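Local structure of putative cell adhesion protein (4H40) at residues L69-A81 with L89-I101. The protein is probably a fimbrillin-like pilus subunit of a human gut bacterium, with a putative role in cell adhesion. Numbering follows the deposited sequence.
Sequences LEEYSKAYLVRNA and LYPCEVDDNGAVI
Strands 74-79 and 89-94 pair antiparallel as the two arms of a beta hairpin, whose first arm also bonds to strand 56-62. At the L77-Y90 pair the backbones bond both ways, Y90 N to L77 O at 2.9 Å and L77 N to Y90 O at 2.7 Å. C92 N adds a bond to A75 O (3.0 Å); the short strand axes run 132° apart, far from exactly antiparallel. On one face V78 and L89 lie side by side, V78 CG2 being 3.7 Å from L89 CD2. The other face carries L77 and Y90. R79 CB comes within 3.6 Å of Y90 CE1, the two side chains crossing at about a right angle, while the guanidinium leads off to a salt bridge with D53. With CG anti to the carbonyl carbon (chi1 -67°), the Y76 ring is carried across P91, CE2 3.8 Å from P91 CG; L108 and P18 also touch it. A75 CB meets V94 CG2 (3.7 Å), and L77 crosses V100 at about a right angle. K74 NZ, hydrogen-bonded to T106 O, makes just a long salt bridge to E93. The whole is a twisted antiparallel beta hairpin, continued through the D95-G98 type I turn into strand 100-102, in a fimbrillin-like, transthyretin-clan beta fold.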
ATOM      1  N   LEU B  69      -0.614  26.533  38.386  1.00 84.75           N
ATOM      2  CA  LEU B  69      -1.225  26.642  39.707  1.00 86.95           C
ATOM      3  C   LEU B  69      -1.639  25.249  40.167  1.00 92.89           C
ATOM      4  O   LEU B  69      -2.810  24.872  40.065  1.00 91.58           O
ATOM      5  CB  LEU B  69      -2.418  27.633  39.726  1.00 86.62           C
ATOM      6  CG  LEU B  69      -2.152  29.111  39.363  1.00 90.31           C
ATOM      7  CD1 LEU B  69      -3.412  29.920  39.466  1.00 89.80           C
ATOM      8  CD2 LEU B  69      -1.059  29.728  40.218  1.00 91.86           C
ATOM      9  N   GLU B  70      -0.645  24.478  40.657  1.00 92.51           N
ATOM     10  CA  GLU B  70      -0.754  23.107  41.153  1.00 93.08           C
ATOM     11  C   GLU B  70      -1.952  22.926  42.127  1.00 97.64           C
ATOM     12  O   GLU B  70      -2.604  21.876  42.107  1.00 96.61           O
ATOM     13  CB  GLU B  70       0.580  22.744  41.849  1.00 97.87           C
ATOM     14  CG  GLU B  70       0.700  21.307  42.336  1.00113.83           C
ATOM     15  CD  GLU B  70       0.132  21.001  43.714  1.00144.44           C
ATOM     16  OE1 GLU B  70       0.185  21.886  44.600  1.00144.23           O
ATOM     17  OE2 GLU B  70      -0.350  19.861  43.911  1.00138.95           O
ATOM     18  N   GLU B  71      -2.236  23.955  42.959  1.00 95.15           N
ATOM     19  CA  GLU B  71      -3.322  23.951  43.948  1.00 95.99           C
ATOM     20  C   GLU B  71      -4.717  23.819  43.294  1.00 95.12           C
ATOM     21  O   GLU B  71      -5.610  23.218  43.896  1.00 94.29           O
ATOM     22  CB  GLU B  71      -3.262  25.201  44.855  1.00101.07           C
ATOM     23  CG  GLU B  71      -3.301  26.549  44.136  1.00112.88           C
ATOM     24  CD  GLU B  71      -1.979  27.286  43.989  1.00135.72           C
ATOM     25  OE1 GLU B  71      -1.087  26.790  43.260  1.00111.63           O
ATOM     26  OE2 GLU B  71      -1.860  28.396  44.558  1.00140.75           O
ATOM     27  N   TYR B  72      -4.892  24.352  42.067  1.00 88.06           N
ATOM     28  CA  TYR B  72      -6.179  24.293  41.386  1.00 85.29           C
ATOM     29  C   TYR B  72      -6.267  23.119  40.396  1.00 86.78           C
ATOM     30  O   TYR B  72      -7.227  23.050  39.613  1.00 85.18           O
ATOM     31  CB  TYR B  72      -6.481  25.627  40.686  1.00 85.75           C
ATOM     32  CG  TYR B  72      -6.754  26.798  41.602  1.00 90.17           C
ATOM     33  CD1 TYR B  72      -7.308  26.607  42.868  1.00 94.85           C
ATOM     34  CD2 TYR B  72      -6.510  28.103  41.187  1.00 91.55           C
ATOM     35  CE1 TYR B  72      -7.571  27.684  43.712  1.00 98.40           C
ATOM     36  CE2 TYR B  72      -6.780  29.190  42.019  1.00 95.53           C
ATOM     37  CZ  TYR B  72      -7.313  28.973  43.280  1.00102.88           C
ATOM     38  OH  TYR B  72      -7.580  30.030  44.108  1.00103.26           O
ATOM     39  N   SER B  73      -5.297  22.178  40.450  1.00 82.31           N
ATOM     40  CA  SER B  73      -5.309  20.998  39.593  1.00 78.66           C
ATOM     41  C   SER B  73      -6.434  20.063  40.074  1.00 82.46           C
ATOM     42  O   SER B  73      -6.488  19.741  41.264  1.00 83.20           O
ATOM     43  CB  SER B  73      -3.947  20.314  39.598  1.00 81.92           C
ATOM     44  OG  SER B  73      -3.750  19.572  38.407  1.00 88.43           O
ATOM     45  N   LYS B  74      -7.372  19.697  39.167  1.00 77.57           N
ATOM     46  CA  LYS B  74      -8.539  18.871  39.513  1.00 77.15           C
ATOM     47  C   LYS B  74      -8.841  17.832  38.445  1.00 75.86           C
ATOM     48  O   LYS B  74      -8.727  18.122  37.258  1.00 73.71           O
ATOM     49  CB  LYS B  74      -9.789  19.760  39.740  1.00 80.66           C
ATOM     50  CG  LYS B  74     -10.966  19.074  40.453  1.00 87.93           C
ATOM     51  CD  LYS B  74     -10.924  19.220  41.964  1.00 99.82           C
ATOM     52  CE  LYS B  74     -10.662  17.903  42.642  1.00107.32           C
ATOM     53  NZ  LYS B  74     -10.653  18.043  44.118  1.00112.75           N
ATOM     54  N   ALA B  75      -9.274  16.637  38.885  1.00 71.40           N
ATOM     55  CA  ALA B  75      -9.656  15.512  38.040  1.00 68.77           C
ATOM     56  C   ALA B  75     -11.161  15.272  38.117  1.00 74.06           C
ATOM     57  O   ALA B  75     -11.761  15.445  39.182  1.00 75.92           O
ATOM     58  CB  ALA B  75      -8.904  14.272  38.466  1.00 69.66           C
ATOM     59  N   TYR B  76     -11.778  14.889  36.986  1.00 69.88           N
ATOM     60  CA  TYR B  76     -13.226  14.648  36.930  1.00 70.97           C
ATOM     61  C   TYR B  76     -13.568  13.324  36.276  1.00 73.21           C
ATOM     62  O   TYR B  76     -12.819  12.873  35.414  1.00 70.98           O
ATOM     63  CB  TYR B  76     -13.938  15.778  36.174  1.00 71.53           C
ATOM     64  CG  TYR B  76     -13.896  17.099  36.898  1.00 75.17           C
ATOM     65  CD1 TYR B  76     -12.825  17.976  36.730  1.00 77.16           C
ATOM     66  CD2 TYR B  76     -14.936  17.491  37.735  1.00 78.38           C
ATOM     67  CE1 TYR B  76     -12.778  19.200  37.398  1.00 80.34           C
ATOM     68  CE2 TYR B  76     -14.894  18.709  38.417  1.00 81.18           C
ATOM     69  CZ  TYR B  76     -13.812  19.563  38.241  1.00 86.60           C
ATOM     70  OH  TYR B  76     -13.769  20.792  38.853  1.00 88.87           O
ATOM     71  N   LEU B  77     -14.692  12.702  36.689  1.00 70.16           N
ATOM     72  CA  LEU B  77     -15.184  11.460  36.095  1.00 69.09           C
ATOM     73  C   LEU B  77     -16.372  11.799  35.197  1.00 73.16           C
ATOM     74  O   LEU B  77     -17.237  12.594  35.576  1.00 73.80           O
ATOM     75  CB  LEU B  77     -15.553  10.412  37.161  1.00 71.18           C
ATOM     76  CG  LEU B  77     -16.060   9.060  36.640  1.00 74.22           C
ATOM     77  CD1 LEU B  77     -14.945   8.235  36.028  1.00 72.64           C
ATOM     78  CD2 LEU B  77     -16.719   8.280  37.722  1.00 75.75           C
ATOM     79  N   VAL B  78     -16.371  11.249  33.986  1.00 69.02           N
ATOM     80  CA  VAL B  78     -17.419  11.501  32.998  1.00 68.92           C
ATOM     81  C   VAL B  78     -18.521  10.452  33.149  1.00 75.66           C
ATOM     82  O   VAL B  78     -18.236   9.252  33.232  1.00 75.05           O
ATOM     83  CB  VAL B  78     -16.849  11.522  31.542  1.00 69.99           C
ATOM     84  CG1 VAL B  78     -17.948  11.741  30.491  1.00 69.56           C
ATOM     85  CG2 VAL B  78     -15.733  12.553  31.380  1.00 69.06           C
ATOM     86  N   ARG B  79     -19.772  10.918  33.178  1.00 74.74           N
ATOM     87  CA  ARG B  79     -20.976  10.096  33.192  1.00 76.72           C
ATOM     88  C   ARG B  79     -21.995  10.772  32.290  1.00 82.18           C
ATOM     89  O   ARG B  79     -22.426  11.900  32.562  1.00 82.42           O
ATOM     90  CB  ARG B  79     -21.549   9.832  34.607  1.00 80.58           C
ATOM     91  CG  ARG B  79     -20.722   8.927  35.526  1.00 90.31           C
ATOM     92  CD  ARG B  79     -20.512   7.499  35.039  1.00 97.00           C
ATOM     93  NE  ARG B  79     -19.462   6.848  35.825  1.00108.76           N
ATOM     94  CZ  ARG B  79     -18.845   5.720  35.489  1.00128.25           C
ATOM     95  NH1 ARG B  79     -19.158   5.094  34.360  1.00118.55           N
ATOM     96  NH2 ARG B  79     -17.899   5.216  36.271  1.00118.64           N
ATOM     97  N   ASN B  80     -22.340  10.093  31.182  1.00 79.46           N
ATOM     98  CA  ASN B  80     -23.309  10.559  30.193  1.00 80.33           C
ATOM     99  C   ASN B  80     -24.724  10.374  30.755  1.00 88.77           C
ATOM    100  O   ASN B  80     -25.558   9.659  30.190  1.00 88.60           O
ATOM    101  CB  ASN B  80     -23.101   9.842  28.854  1.00 76.74           C
ATOM    102  CG  ASN B  80     -21.866  10.281  28.102  1.00 88.71           C
ATOM    103  OD1 ASN B  80     -21.141  11.206  28.490  1.00 86.49           O
ATOM    104  ND2 ASN B  80     -21.609   9.635  26.987  1.00 77.32           N
ATOM    105  N   ALA B  81     -24.974  11.066  31.887  1.00 89.31           N
ATOM    106  CA  ALA B  81     -26.201  11.009  32.655  1.00 93.65           C
ATOM    107  C   ALA B  81     -27.053  12.282  32.519  1.00103.68           C
ATOM    108  O   ALA B  81     -28.136  12.320  33.091  1.00106.58           O
ATOM    109  CB  ALA B  81     -25.865  10.759  34.115  1.00 95.68           C
ATOM    110  N   LEU B  89     -19.775  16.024  34.662  1.00 74.69           N
ATOM    111  CA  LEU B  89     -18.412  15.902  35.230  1.00 73.03           C
ATOM    112  C   LEU B  89     -18.412  15.891  36.765  1.00 81.89           C
ATOM    113  O   LEU B  89     -18.821  16.869  37.411  1.00 84.32           O
ATOM    114  CB  LEU B  89     -17.506  17.028  34.704  1.00 71.28           C
ATOM    115  CG  LEU B  89     -17.332  17.094  33.180  1.00 72.64           C
ATOM    116  CD1 LEU B  89     -16.752  18.429  32.748  1.00 72.87           C
ATOM    117  CD2 LEU B  89     -16.454  15.984  32.681  1.00 69.37           C
ATOM    118  N   TYR B  90     -17.955  14.766  37.345  1.00 79.00           N
ATOM    119  CA  TYR B  90     -17.946  14.557  38.790  1.00 81.68           C
ATOM    120  C   TYR B  90     -16.542  14.598  39.371  1.00 85.88           C
ATOM    121  O   TYR B  90     -15.706  13.789  38.975  1.00 84.38           O
ATOM    122  CB  TYR B  90     -18.601  13.215  39.147  1.00 83.98           C
ATOM    123  CG  TYR B  90     -20.037  13.105  38.695  1.00 87.31           C
ATOM    124  CD1 TYR B  90     -20.355  12.609  37.434  1.00 87.47           C
ATOM    125  CD2 TYR B  90     -21.089  13.477  39.538  1.00 90.89           C
ATOM    126  CE1 TYR B  90     -21.681  12.516  37.007  1.00 90.57           C
ATOM    127  CE2 TYR B  90     -22.416  13.389  39.123  1.00 92.50           C
ATOM    128  CZ  TYR B  90     -22.710  12.899  37.861  1.00 99.41           C
ATOM    129  OH  TYR B  90     -24.020  12.796  37.460  1.00101.73           O
ATOM    130  N   PRO B  91     -16.277  15.476  40.357  1.00 85.26           N
ATOM    131  CA  PRO B  91     -14.937  15.508  40.965  1.00 85.89           C
ATOM    132  C   PRO B  91     -14.518  14.124  41.456  1.00 91.59           C
ATOM    133  O   PRO B  91     -15.324  13.395  42.033  1.00 93.39           O
ATOM    134  CB  PRO B  91     -15.098  16.500  42.129  1.00 91.05           C
ATOM    135  CG  PRO B  91     -16.223  17.370  41.728  1.00 95.49           C
ATOM    136  CD  PRO B  91     -17.167  16.491  40.958  1.00 89.59           C
ATOM    137  N   CYS B  92     -13.284  13.736  41.159  1.00 87.53           N
ATOM    138  CA  CYS B  92     -12.773  12.433  41.564  1.00 88.35           C
ATOM    139  C   CYS B  92     -11.286  12.528  41.918  1.00 93.15           C
ATOM    140  O   CYS B  92     -10.674  13.594  41.791  1.00 92.02           O
ATOM    141  CB  CYS B  92     -13.032  11.386  40.476  1.00 86.07           C
ATOM    142  SG  CYS B  92     -12.084  11.628  38.947  1.00 86.18           S
ATOM    143  N   GLU B  93     -10.732  11.416  42.418  1.00 91.37           N
ATOM    144  CA  GLU B  93      -9.320  11.282  42.760  1.00 91.88           C
ATOM    145  C   GLU B  93      -8.744  10.209  41.863  1.00 93.14           C
ATOM    146  O   GLU B  93      -9.367   9.154  41.690  1.00 92.18           O
ATOM    147  CB  GLU B  93      -9.126  10.965  44.247  1.00 97.22           C
ATOM    148  CG  GLU B  93      -9.449  12.134  45.170  1.00110.99           C
ATOM    149  CD  GLU B  93      -8.615  13.394  45.008  1.00128.37           C
ATOM    150  OE1 GLU B  93      -7.397  13.292  44.733  1.00117.79           O
ATOM    151  OE2 GLU B  93      -9.185  14.493  45.186  1.00123.18           O
ATOM    152  N   VAL B  94      -7.608  10.505  41.215  1.00 87.58           N
ATOM    153  CA  VAL B  94      -7.016   9.562  40.266  1.00 84.25           C
ATOM    154  C   VAL B  94      -5.558   9.246  40.598  1.00 89.14           C
ATOM    155  O   VAL B  94      -4.914   9.963  41.379  1.00 89.97           O
ATOM    156  CB  VAL B  94      -7.142  10.046  38.792  1.00 83.37           C
ATOM    157  CG1 VAL B  94      -8.594  10.030  38.316  1.00 81.62           C
ATOM    158  CG2 VAL B  94      -6.494  11.415  38.580  1.00 82.93           C
ATOM    159  N   ASP B  95      -5.050   8.164  39.971  1.00 84.80           N
ATOM    160  CA  ASP B  95      -3.650   7.766  40.037  1.00 86.42           C
ATOM    161  C   ASP B  95      -2.888   8.586  38.966  1.00 90.03           C
ATOM    162  O   ASP B  95      -3.515   9.357  38.225  1.00 87.93           O
ATOM    163  CB  ASP B  95      -3.492   6.230  39.854  1.00 88.39           C
ATOM    164  CG  ASP B  95      -3.854   5.615  38.496  1.00 98.88           C
ATOM    165  OD1 ASP B  95      -4.178   6.378  37.557  1.00 95.68           O
ATOM    166  OD2 ASP B  95      -3.796   4.369  38.371  1.00107.85           O
ATOM    167  N   ASP B  96      -1.564   8.410  38.846  1.00 87.74           N
ATOM    168  CA  ASP B  96      -0.774   9.169  37.871  1.00 85.28           C
ATOM    169  C   ASP B  96      -1.153   8.839  36.408  1.00 83.60           C
ATOM    170  O   ASP B  96      -0.873   9.641  35.518  1.00 80.58           O
ATOM    171  CB  ASP B  96       0.738   8.980  38.117  1.00 89.08           C
ATOM    172  CG  ASP B  96       1.286   9.714  39.339  1.00105.91           C
ATOM    173  OD1 ASP B  96       0.489  10.404  40.039  1.00107.14           O
ATOM    174  OD2 ASP B  96       2.514   9.632  39.578  1.00115.50           O
ATOM    175  N   ASN B  97      -1.854   7.718  36.174  1.00 78.78           N
ATOM    176  CA  ASN B  97      -2.280   7.308  34.837  1.00 74.41           C
ATOM    177  C   ASN B  97      -3.703   7.772  34.507  1.00 75.99           C
ATOM    178  O   ASN B  97      -4.175   7.528  33.399  1.00 74.11           O
ATOM    179  CB  ASN B  97      -2.157   5.793  34.694  1.00 73.24           C
ATOM    180  CG  ASN B  97      -0.720   5.326  34.673  1.00 91.69           C
ATOM    181  OD1 ASN B  97      -0.292   4.535  35.522  1.00 82.57           O
ATOM    182  ND2 ASN B  97       0.079   5.847  33.736  1.00 82.87           N
ATOM    183  N   GLY B  98      -4.359   8.437  35.452  1.00 73.47           N
ATOM    184  CA  GLY B  98      -5.708   8.962  35.287  1.00 72.26           C
ATOM    185  C   GLY B  98      -6.856   8.027  35.612  1.00 75.69           C
ATOM    186  O   GLY B  98      -8.004   8.343  35.298  1.00 73.18           O
ATOM    187  N   ALA B  99      -6.576   6.877  36.232  1.00 75.09           N
ATOM    188  CA  ALA B  99      -7.623   5.925  36.631  1.00 76.14           C
ATOM    189  C   ALA B  99      -8.186   6.325  37.998  1.00 84.43           C
ATOM    190  O   ALA B  99      -7.390   6.710  38.869  1.00 86.73           O
ATOM    191  CB  ALA B  99      -7.051   4.521  36.686  1.00 77.17           C
ATOM    192  N   VAL B 100      -9.531   6.240  38.213  1.00 80.93           N
ATOM    193  CA  VAL B 100     -10.094   6.630  39.523  1.00 84.00           C
ATOM    194  C   VAL B 100      -9.619   5.651  40.615  1.00 90.13           C
ATOM    195  O   VAL B 100      -9.594   4.431  40.404  1.00 87.84           O
ATOM    196  CB  VAL B 100     -11.635   6.865  39.583  1.00 88.57           C
ATOM    197  CG1 VAL B 100     -12.087   7.875  38.524  1.00 86.52           C
ATOM    198  CG2 VAL B 100     -12.434   5.571  39.467  1.00 88.33           C
ATOM    199  N   ILE B 101      -9.178   6.220  41.753  1.00 90.42           N
ATOM    200  CA  ILE B 101      -8.673   5.467  42.909  1.00 93.15           C
ATOM    201  C   ILE B 101      -9.628   5.591  44.107  1.00101.59           C
ATOM    202  O   ILE B 101      -9.636   4.686  44.948  1.00103.67           O
ATOM    203  CB  ILE B 101      -7.205   5.819  43.299  1.00 96.86           C
ATOM    204  CG1 ILE B 101      -6.974   7.352  43.389  1.00 97.21           C
ATOM    205  CG2 ILE B 101      -6.218   5.126  42.340  1.00 95.42           C
ATOM    206  CD1 ILE B 101      -5.629   7.815  43.982  1.00107.16           C
TER